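Local coordinates for protein alginate lyase (Chitinophaga sp. MD30, PDB 6KCW) that cleaves the polysaccharide alginate by a lyase reaction, as a bacterial member of polysaccharide lyase family 36, at residues 131-139 against 190-199; 72-80 against 90-98. One frame throughout, in Å; residues are numbered along the deposited sequence.

From the N terminus, contact 2 closes first: strand 71-80 of the larger sheet runs out, and after a short connection the chain returns as 89-92 and 94-99 in the smaller sheet, closing a short loop with a contact that lies deep in the interior. Contact 1 closes later, bringing 131-139 of the smaller sheet to 190-199 of the larger, nearer the periphery. The two loops follow in series, neither enclosing the other. They meet where W197 packs on I98 and where Y133 and K91 approach a common phosphate. Two curved antiparallel sheets are thus held face to face at more than one place by different chemistry.

Contact 1 (131-139 against 190-199); sequences QPYIYHKDQ and VLDTAIRWTT. With PO4 (phosphate ion), chain B.
Contact 1 is a sheet-to-sheet packing that changes character along its length: apolar where strand 128-135 passes strand 188-195 and W197 just beyond it, polar where the two segments run on past those strands. At the apolar end the P132 ring rests on L191, with CG 3.7 Å from L191 CB. I134 CG2 comes within 3.4 Å of W197 CZ3, while the Y135 carbonyl oxygen lies at the edge of the indole.

H136 begins a type I turn ending at Q139. Its CG sits between backbone N and carbonyl carbon (chi1 57°), setting one imidazole face against I195, whose CD1 is 3.9 Å from the ring centroid in a CH-pi contact. H136 NE2 is hydrogen-bonded to D145, and ND1 lies 2.9 Å from a water that also joins R196 N and D138 OD2. Backbone K137 N donates to R196 O at 3.1 Å. The K137 side chain lies alongside R196, pointing the same way, CB 3.7 Å from R196 CG; CD and CE meet T199, and NZ turns away to hydrogen-bond W109 O.

The polar end is a side-on salt bridge. R196 NE reaches the syn lone pair of D138 OD2 at 2.8 Å, nearly straight (165°) and within the guanidinium plane, while NH2 meets OD1 at 2.6 Å, tilted from that plane. A methionine in place of R196 would probably leave the D138 carboxylate without its charged mate and freer to turn. Two bonds from arginine and one from water probably restrict the rotation of the carboxylate, tying the turn to the segment following strand 188-195.

Contact 2 (72-80 against 90-98); sequences YELDYDVRF and GKVGFGFSI. With PO4 (phosphate ion), chain B.
Y76 and F94 meet edge to face in the buried centre of contact 2, between strand 71-80 of one sheet and the cornered chain 90-98 of the other. The tyrosine shows how one side chain can span such an interface. From its CB, directed toward the opposite segment, the ring reaches across to the corner. CG and CD1 receive the edge of F94, whose CD1 stands 3.9 Å from Y76 CG over one face, the planes 61° apart. Farther out, CE1 lies 3.4 Å from F94 N, and CE2 and CZ border G93 CA. At the tip, OH comes within 3.4 Å of G93 CA; a side chain on that glycine would collide with this oxygen, and its positive phi also suits glycine. A water 2.5 Å from Y76 OH donates to F94 O.

Beside this pair, L74 CD2 packs 3.4 Å from F96 CZ, and Y72 CB lies over a face of the F96 ring. On the N-terminal side of the corner at G93, V92 CG2 touches V78 CG2 at 3.8 Å. Interlocking aromatic and aliphatic side chains between facing antiparallel sheets form the core of a beta-jelly-roll sandwich, consistent with the concanavalin-like clan of this lyase.

Contact 1 (131-139 against 190-199)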
loop_
_atom_site.group_PDB
_atom_site.type_symbol
_atom_site.label_atom_id
_atom_site.label_comp_id
_atom_site.label_asym_id
_atom_site.label_seq_id
_atom_site.Cartn_x
_atom_site.Cartn_y
_atom_site.Cartn_z
ATOM N N GLN A 131 -3.822 -9.526 1.885
ATOM C CA GLN A 131 -3.590 -9.657 3.316
ATOM C C GLN A 131 -3.097 -8.323 3.833
ATOM O O GLN A 131 -2.265 -7.685 3.174
ATOM C CB GLN A 131 -2.574 -10.766 3.647
ATOM C CG GLN A 131 -1.091 -10.417 3.369
ATOM C CD GLN A 131 -0.105 -11.541 3.722
ATOM O OE1 GLN A 131 -0.501 -12.684 3.968
ATOM N NE2 GLN A 131 1.187 -11.210 3.752
ATOM N N PRO A 132 -3.584 -7.859 4.976
ATOM C CA PRO A 132 -2.956 -6.704 5.620
ATOM C C PRO A 132 -1.483 -6.985 5.865
ATOM O O PRO A 132 -1.043 -8.135 5.938
ATOM C CB PRO A 132 -3.717 -6.562 6.946
ATOM C CG PRO A 132 -4.950 -7.423 6.801
ATOM C CD PRO A 132 -4.617 -8.490 5.813
ATOM N N TYR A 133 -0.714 -5.908 5.996
ATOM C CA TYR A 133 0.725 -6.015 6.233
ATOM C C TYR A 133 1.126 -4.784 7.047
ATOM O O TYR A 133 1.527 -3.761 6.491
ATOM C CB TYR A 133 1.501 -6.117 4.927
ATOM C CG TYR A 133 2.881 -6.677 5.129
ATOM C CD1 TYR A 133 3.059 -8.023 5.423
ATOM C CD2 TYR A 133 4.003 -5.866 5.055
ATOM C CE1 TYR A 133 4.302 -8.551 5.626
ATOM C CE2 TYR A 133 5.261 -6.389 5.257
ATOM C CZ TYR A 133 5.404 -7.735 5.539
ATOM O OH TYR A 133 6.653 -8.268 5.752
ATOM N N ILE A 134 1.000 -4.894 8.364
ATOM C CA ILE A 134 1.048 -3.743 9.255
ATOM C C ILE A 134 2.288 -3.846 10.137
ATOM O O ILE A 134 2.491 -4.853 10.826
ATOM C CB ILE A 134 -0.225 -3.646 10.110
ATOM C CG1 ILE A 134 -1.465 -3.879 9.253
ATOM C CG2 ILE A 134 -0.353 -2.275 10.720
ATOM C CD1 ILE A 134 -1.538 -2.960 8.086
ATOM N N TYR A 135 3.134 -2.822 10.089
ATOM C CA TYR A 135 4.111 -2.600 11.142
ATOM C C TYR A 135 3.448 -1.674 12.150
ATOM O O TYR A 135 2.789 -0.703 11.763
ATOM C CB TYR A 135 5.415 -1.991 10.603
ATOM C CG TYR A 135 6.222 -2.910 9.697
ATOM C CD1 TYR A 135 5.844 -3.111 8.381
ATOM C CD2 TYR A 135 7.378 -3.554 10.150
ATOM C CE1 TYR A 135 6.562 -3.939 7.537
ATOM C CE2 TYR A 135 8.113 -4.394 9.305
ATOM C CZ TYR A 135 7.691 -4.583 7.994
ATOM O OH TYR A 135 8.378 -5.407 7.111
ATOM N N HIS A 136 3.573 -2.010 13.431
ATOM C CA HIS A 136 3.011 -1.199 14.503
ATOM C C HIS A 136 3.731 -1.548 15.803
ATOM O O HIS A 136 4.624 -2.404 15.841
ATOM C CB HIS A 136 1.511 -1.414 14.624
ATOM C CG HIS A 136 1.135 -2.843 14.838
ATOM N ND1 HIS A 136 0.641 -3.310 16.036
ATOM C CD2 HIS A 136 1.186 -3.912 14.008
ATOM C CE1 HIS A 136 0.400 -4.606 15.934
ATOM N NE2 HIS A 136 0.722 -4.996 14.714
ATOM N N LYS A 137 3.321 -0.868 16.877
ATOM C CA LYS A 137 4.055 -0.942 18.131
ATOM C C LYS A 137 4.072 -2.353 18.693
ATOM O O LYS A 137 5.023 -2.736 19.387
ATOM C CB LYS A 137 3.441 0.022 19.144
ATOM C CG LYS A 137 4.022 -0.100 20.530
ATOM C CD LYS A 137 5.385 0.522 20.598
ATOM C CE LYS A 137 6.046 0.189 21.901
ATOM N NZ LYS A 137 6.480 -1.247 21.844
ATOM N N ASP A 138 3.045 -3.146 18.396
ATOM C CA ASP A 138 2.867 -4.437 19.049
ATOM C C ASP A 138 2.860 -5.595 18.058
ATOM O O ASP A 138 2.360 -6.676 18.392
ATOM C CB ASP A 138 1.579 -4.442 19.879
ATOM C CG ASP A 138 1.566 -3.359 20.943
ATOM O OD1 ASP A 138 2.353 -3.473 21.906
ATOM O OD2 ASP A 138 0.762 -2.403 20.820
ATOM N N GLN A 139 3.400 -5.399 16.851
ATOM C CA GLN A 139 3.477 -6.499 15.905
ATOM C C GLN A 139 4.205 -7.679 16.547
ATOM O O GLN A 139 5.157 -7.484 17.318
ATOM C CB GLN A 139 4.186 -6.066 14.615
ATOM C CG GLN A 139 5.635 -5.662 14.796
ATOM C CD GLN A 139 6.198 -4.955 13.585
ATOM O OE1 GLN A 139 6.201 -3.726 13.515
ATOM N NE2 GLN A 139 6.683 -5.728 12.621
ATOM N N VAL A 190 -11.753 -6.742 5.783
ATOM C CA VAL A 190 -10.596 -7.628 5.813
ATOM C C VAL A 190 -9.971 -7.496 7.187
ATOM O O VAL A 190 -9.809 -8.483 7.916
ATOM C CB VAL A 190 -9.584 -7.287 4.706
ATOM C CG1 VAL A 190 -8.476 -8.328 4.661
ATOM C CG2 VAL A 190 -10.292 -7.197 3.367
ATOM N N LEU A 191 -9.625 -6.268 7.549
ATOM C CA LEU A 191 -9.066 -5.955 8.853
ATOM C C LEU A 191 -9.760 -4.708 9.363
ATOM O O LEU A 191 -9.837 -3.707 8.642
ATOM C CB LEU A 191 -7.555 -5.725 8.778
ATOM C CG LEU A 191 -6.908 -5.239 10.076
ATOM C CD1 LEU A 191 -6.836 -6.376 11.085
ATOM C CD2 LEU A 191 -5.521 -4.643 9.826
ATOM N N ASP A 192 -10.268 -4.768 10.598
ATOM C CA ASP A 192 -10.828 -3.583 11.252
ATOM C C ASP A 192 -10.558 -3.751 12.747
ATOM O O ASP A 192 -11.381 -4.296 13.483
ATOM C CB ASP A 192 -12.316 -3.419 10.951
ATOM C CG ASP A 192 -12.967 -2.305 11.769
ATOM O OD1 ASP A 192 -12.265 -1.345 12.154
ATOM O OD2 ASP A 192 -14.189 -2.395 12.040
ATOM N N THR A 193 -9.384 -3.297 13.179
ATOM C CA THR A 193 -8.935 -3.506 14.545
ATOM C C THR A 193 -8.481 -2.199 15.178
ATOM O O THR A 193 -7.933 -1.318 14.506
ATOM C CB THR A 193 -7.772 -4.496 14.629
ATOM O OG1 THR A 193 -7.329 -4.583 15.994
ATOM C CG2 THR A 193 -6.617 -4.012 13.786
ATOM N N ALA A 194 -8.694 -2.091 16.485
ATOM C CA ALA A 194 -8.005 -1.055 17.219
ATOM C C ALA A 194 -6.548 -1.475 17.353
ATOM O O ALA A 194 -6.212 -2.659 17.260
ATOM C CB ALA A 194 -8.672 -0.824 18.576
ATOM N N ILE A 195 -5.662 -0.497 17.535
ATOM C CA ILE A 195 -4.235 -0.749 17.380
ATOM C C ILE A 195 -3.467 0.341 18.104
ATOM O O ILE A 195 -3.967 1.448 18.309
ATOM C CB ILE A 195 -3.857 -0.806 15.877
ATOM C CG1 ILE A 195 -2.528 -1.522 15.660
ATOM C CG2 ILE A 195 -3.793 0.588 15.299
ATOM C CD1 ILE A 195 -2.087 -1.553 14.199
ATOM N N ARG A 196 -2.240 0.018 18.501
ATOM C CA ARG A 196 -1.274 0.986 18.992
ATOM C C ARG A 196 -0.208 1.129 17.918
ATOM O O ARG A 196 0.440 0.140 17.558
ATOM C CB ARG A 196 -0.693 0.520 20.328
ATOM C CG ARG A 196 0.446 1.356 20.909
ATOM C CD ARG A 196 0.610 1.068 22.399
ATOM N NE ARG A 196 0.876 -0.344 22.661
ATOM C CZ ARG A 196 1.319 -0.825 23.826
ATOM N NH1 ARG A 196 1.553 -0.012 24.859
ATOM N NH2 ARG A 196 1.547 -2.127 23.956
ATOM N N TRP A 197 -0.075 2.337 17.361
ATOM C CA TRP A 197 0.937 2.603 16.343
ATOM C C TRP A 197 2.268 3.008 16.951
ATOM O O TRP A 197 3.322 2.539 16.510
ATOM C CB TRP A 197 0.495 3.719 15.395
ATOM C CG TRP A 197 -0.712 3.402 14.603
ATOM C CD1 TRP A 197 -1.956 3.874 14.813
ATOM C CD2 TRP A 197 -0.788 2.541 13.457
ATOM N NE1 TRP A 197 -2.816 3.361 13.877
ATOM C CE2 TRP A 197 -2.122 2.540 13.029
ATOM C CE3 TRP A 197 0.149 1.773 12.755
ATOM C CZ2 TRP A 197 -2.560 1.800 11.928
ATOM C CZ3 TRP A 197 -0.280 1.038 11.670
ATOM C CH2 TRP A 197 -1.628 1.055 11.266
ATOM N N THR A 198 2.225 3.890 17.946
ATOM C CA THR A 198 3.409 4.534 18.485
ATOM C C THR A 198 3.282 4.624 20.000
ATOM O O THR A 198 2.173 4.623 20.552
ATOM C CB THR A 198 3.577 5.944 17.892
ATOM O OG1 THR A 198 2.413 6.721 18.186
ATOM C CG2 THR A 198 3.727 5.889 16.375
ATOM N N THR A 199 4.435 4.697 20.681
ATOM C CA THR A 199 4.454 5.164 22.058
ATOM C C THR A 199 5.121 6.525 22.210
ATOM O O THR A 199 5.021 7.130 23.285
ATOM C CB THR A 199 5.127 4.139 22.986
ATOM O OG1 THR A 199 6.313 3.620 22.377
ATOM C CG2 THR A 199 4.163 2.988 23.288
HETATM P P PO4 B . 9.059 -5.731 4.460
HETATM O O1 PO4 B . 8.851 -4.465 3.668
HETATM O O2 PO4 B . 10.544 -5.974 4.623
HETATM O O3 PO4 B . 8.516 -6.932 3.720
HETATM O O4 PO4 B . 8.430 -5.577 5.854
HETATM O O HOH W 1 -0.912 -2.614 18.398
#

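Contact 2 (72-80 against 90-98)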
loop_
_atom_site.group_PDB
_atom_site.type_symbol
_atom_site.label_atom_id
_atom_site.label_comp_id
_atom_site.label_asym_id
_atom_site.label_seq_id
_atom_site.Cartn_x
_atom_site.Cartn_y
_atom_site.Cartn_z
ATOM N N TYR A 72 -7.166 9.393 8.580
ATOM C CA TYR A 72 -6.975 9.382 7.141
ATOM C C TYR A 72 -7.741 8.210 6.552
ATOM O O TYR A 72 -8.035 7.221 7.231
ATOM C CB TYR A 72 -5.481 9.294 6.760
ATOM C CG TYR A 72 -4.930 10.594 6.209
ATOM C CD1 TYR A 72 -5.159 10.957 4.878
ATOM C CD2 TYR A 72 -4.221 11.478 7.022
ATOM C CE1 TYR A 72 -4.670 12.152 4.360
ATOM C CE2 TYR A 72 -3.732 12.677 6.524
ATOM C CZ TYR A 72 -3.954 13.007 5.185
ATOM O OH TYR A 72 -3.482 14.195 4.666
ATOM N N GLU A 73 -8.072 8.343 5.270
ATOM C CA GLU A 73 -8.669 7.243 4.540
ATOM C C GLU A 73 -8.246 7.361 3.094
ATOM O O GLU A 73 -7.819 8.427 2.645
ATOM C CB GLU A 73 -10.196 7.254 4.641
ATOM C CG GLU A 73 -10.779 8.447 3.943
ATOM C CD GLU A 73 -12.255 8.404 3.900
ATOM O OE1 GLU A 73 -12.828 7.412 4.399
ATOM O OE2 GLU A 73 -12.845 9.366 3.367
ATOM N N LEU A 74 -8.372 6.260 2.357
ATOM C CA LEU A 74 -8.251 6.347 0.909
ATOM C C LEU A 74 -9.052 5.219 0.278
ATOM O O LEU A 74 -9.453 4.261 0.948
ATOM C CB LEU A 74 -6.778 6.333 0.442
ATOM C CG LEU A 74 -5.771 5.264 0.874
ATOM C CD1 LEU A 74 -5.953 3.966 0.087
ATOM C CD2 LEU A 74 -4.363 5.791 0.687
ATOM N N ASP A 75 -9.296 5.365 -1.020
ATOM C CA ASP A 75 -10.019 4.397 -1.834
ATOM C C ASP A 75 -9.343 4.322 -3.194
ATOM O O ASP A 75 -8.870 5.332 -3.719
ATOM C CB ASP A 75 -11.510 4.777 -2.040
ATOM C CG ASP A 75 -12.400 4.357 -0.880
ATOM O OD1 ASP A 75 -12.458 5.094 0.135
ATOM O OD2 ASP A 75 -13.049 3.291 -0.981
ATOM N N TYR A 76 -9.318 3.127 -3.766
ATOM C CA TYR A 76 -8.768 2.924 -5.096
ATOM C C TYR A 76 -9.244 1.570 -5.583
ATOM O O TYR A 76 -9.712 0.735 -4.799
ATOM C CB TYR A 76 -7.234 2.987 -5.111
ATOM C CG TYR A 76 -6.569 1.879 -4.319
ATOM C CD1 TYR A 76 -6.288 2.044 -2.973
ATOM C CD2 TYR A 76 -6.242 0.666 -4.917
ATOM C CE1 TYR A 76 -5.685 1.041 -2.244
ATOM C CE2 TYR A 76 -5.662 -0.341 -4.195
ATOM C CZ TYR A 76 -5.382 -0.147 -2.858
ATOM O OH TYR A 76 -4.789 -1.144 -2.127
ATOM N N ASP A 77 -9.130 1.369 -6.888
ATOM C CA ASP A 77 -9.367 0.072 -7.492
ATOM C C ASP A 77 -8.044 -0.509 -7.939
ATOM O O ASP A 77 -7.113 0.223 -8.287
ATOM C CB ASP A 77 -10.320 0.166 -8.687
ATOM C CG ASP A 77 -11.701 0.575 -8.272
ATOM O OD1 ASP A 77 -12.189 0.031 -7.256
ATOM O OD2 ASP A 77 -12.287 1.451 -8.942
ATOM N N VAL A 78 -7.967 -1.826 -7.921
ATOM C CA VAL A 78 -6.755 -2.519 -8.314
ATOM C C VAL A 78 -7.154 -3.790 -9.040
ATOM O O VAL A 78 -8.147 -4.435 -8.687
ATOM C CB VAL A 78 -5.850 -2.806 -7.098
ATOM C CG1 VAL A 78 -6.626 -3.518 -6.007
ATOM C CG2 VAL A 78 -4.637 -3.609 -7.534
ATOM N N ARG A 79 -6.409 -4.112 -10.095
ATOM C CA ARG A 79 -6.644 -5.287 -10.918
ATOM C C ARG A 79 -5.294 -5.877 -11.293
ATOM O O ARG A 79 -4.409 -5.147 -11.751
ATOM C CB ARG A 79 -7.430 -4.923 -12.182
ATOM C CG ARG A 79 -8.214 -6.068 -12.807
ATOM C CD ARG A 79 -8.041 -6.080 -14.319
ATOM N NE ARG A 79 -8.016 -4.734 -14.879
ATOM C CZ ARG A 79 -7.333 -4.402 -15.970
ATOM N NH1 ARG A 79 -6.605 -5.324 -16.601
ATOM N NH2 ARG A 79 -7.356 -3.150 -16.416
ATOM N N PHE A 80 -5.127 -7.178 -11.080
ATOM C CA PHE A 80 -3.932 -7.851 -11.564
ATOM C C PHE A 80 -4.121 -8.199 -13.031
ATOM O O PHE A 80 -5.227 -8.532 -13.468
ATOM C CB PHE A 80 -3.638 -9.110 -10.754
ATOM C CG PHE A 80 -3.170 -8.830 -9.366
ATOM C CD1 PHE A 80 -4.084 -8.690 -8.327
ATOM C CD2 PHE A 80 -1.810 -8.708 -9.092
ATOM C CE1 PHE A 80 -3.651 -8.423 -7.047
ATOM C CE2 PHE A 80 -1.368 -8.439 -7.817
ATOM C CZ PHE A 80 -2.283 -8.302 -6.789
ATOM N N GLY A 90 3.855 -9.762 -2.777
ATOM C CA GLY A 90 4.508 -8.474 -2.725
ATOM C C GLY A 90 3.525 -7.429 -2.242
ATOM O O GLY A 90 2.396 -7.747 -1.866
ATOM N N LYS A 91 3.972 -6.176 -2.283
ATOM C CA LYS A 91 3.162 -5.036 -1.869
ATOM C C LYS A 91 2.342 -4.500 -3.050
ATOM O O LYS A 91 2.770 -4.550 -4.207
ATOM C CB LYS A 91 4.057 -3.930 -1.288
ATOM C CG LYS A 91 4.549 -4.146 0.163
ATOM C CD LYS A 91 5.349 -5.446 0.333
ATOM C CE LYS A 91 6.052 -5.558 1.679
ATOM N NZ LYS A 91 6.554 -6.949 1.826
ATOM N N VAL A 92 1.158 -3.970 -2.743
ATOM C CA VAL A 92 0.215 -3.512 -3.762
ATOM C C VAL A 92 -0.594 -2.353 -3.191
ATOM O O VAL A 92 -0.876 -2.303 -1.998
ATOM C CB VAL A 92 -0.706 -4.671 -4.227
ATOM C CG1 VAL A 92 -1.542 -5.207 -3.066
ATOM C CG2 VAL A 92 -1.597 -4.240 -5.386
ATOM N N GLY A 93 -0.948 -1.405 -4.053
ATOM C CA GLY A 93 -1.914 -0.377 -3.703
ATOM C C GLY A 93 -1.401 0.684 -2.738
ATOM O O GLY A 93 -0.226 0.785 -2.427
ATOM N N PHE A 94 -2.348 1.468 -2.242
ATOM C CA PHE A 94 -2.075 2.694 -1.510
ATOM C C PHE A 94 -2.332 2.492 -0.025
ATOM O O PHE A 94 -3.395 2.002 0.364
ATOM C CB PHE A 94 -2.939 3.831 -2.059
ATOM C CG PHE A 94 -2.583 4.222 -3.473
ATOM C CD1 PHE A 94 -3.077 3.507 -4.546
ATOM C CD2 PHE A 94 -1.736 5.293 -3.716
ATOM C CE1 PHE A 94 -2.743 3.862 -5.845
ATOM C CE2 PHE A 94 -1.398 5.656 -5.007
ATOM C CZ PHE A 94 -1.891 4.940 -6.076
ATOM N N GLY A 95 -1.343 2.854 0.795
ATOM C CA GLY A 95 -1.458 2.789 2.232
ATOM C C GLY A 95 -0.930 4.036 2.915
ATOM O O GLY A 95 -0.781 5.088 2.287
ATOM N N PHE A 96 -0.628 3.922 4.208
ATOM C CA PHE A 96 -0.228 5.062 5.017
ATOM C C PHE A 96 0.958 4.681 5.879
ATOM O O PHE A 96 1.198 3.502 6.154
ATOM C CB PHE A 96 -1.373 5.558 5.912
ATOM C CG PHE A 96 -2.545 6.119 5.143
ATOM C CD1 PHE A 96 -2.487 7.395 4.602
ATOM C CD2 PHE A 96 -3.702 5.374 4.966
ATOM C CE1 PHE A 96 -3.563 7.917 3.892
ATOM C CE2 PHE A 96 -4.787 5.893 4.265
ATOM C CZ PHE A 96 -4.719 7.167 3.733
ATOM N N SER A 97 1.692 5.708 6.313
ATOM C CA SER A 97 2.827 5.548 7.203
ATOM C C SER A 97 2.750 6.571 8.326
ATOM O O SER A 97 2.665 7.775 8.071
ATOM C CB SER A 97 4.132 5.744 6.462
ATOM O OG SER A 97 4.276 7.131 6.259
ATOM N N ILE A 98 2.845 6.094 9.560
ATOM C CA ILE A 98 2.856 6.938 10.749
ATOM C C ILE A 98 4.287 7.059 11.255
ATOM O O ILE A 98 5.054 6.089 11.216
ATOM C CB ILE A 98 1.919 6.358 11.828
ATOM C CG1 ILE A 98 0.463 6.560 11.410
ATOM C CG2 ILE A 98 2.184 6.983 13.182
ATOM C CD1 ILE A 98 -0.544 6.017 12.411
HETATM P P PO4 B . 9.059 -5.731 4.460
HETATM O O1 PO4 B . 8.851 -4.465 3.668
HETATM O O2 PO4 B . 10.544 -5.974 4.623
HETATM O O3 PO4 B . 8.516 -6.932 3.720
HETATM O O4 PO4 B . 8.430 -5.577 5.854
HETATM O O HOH W 2 -3.839 -0.463 0.044
#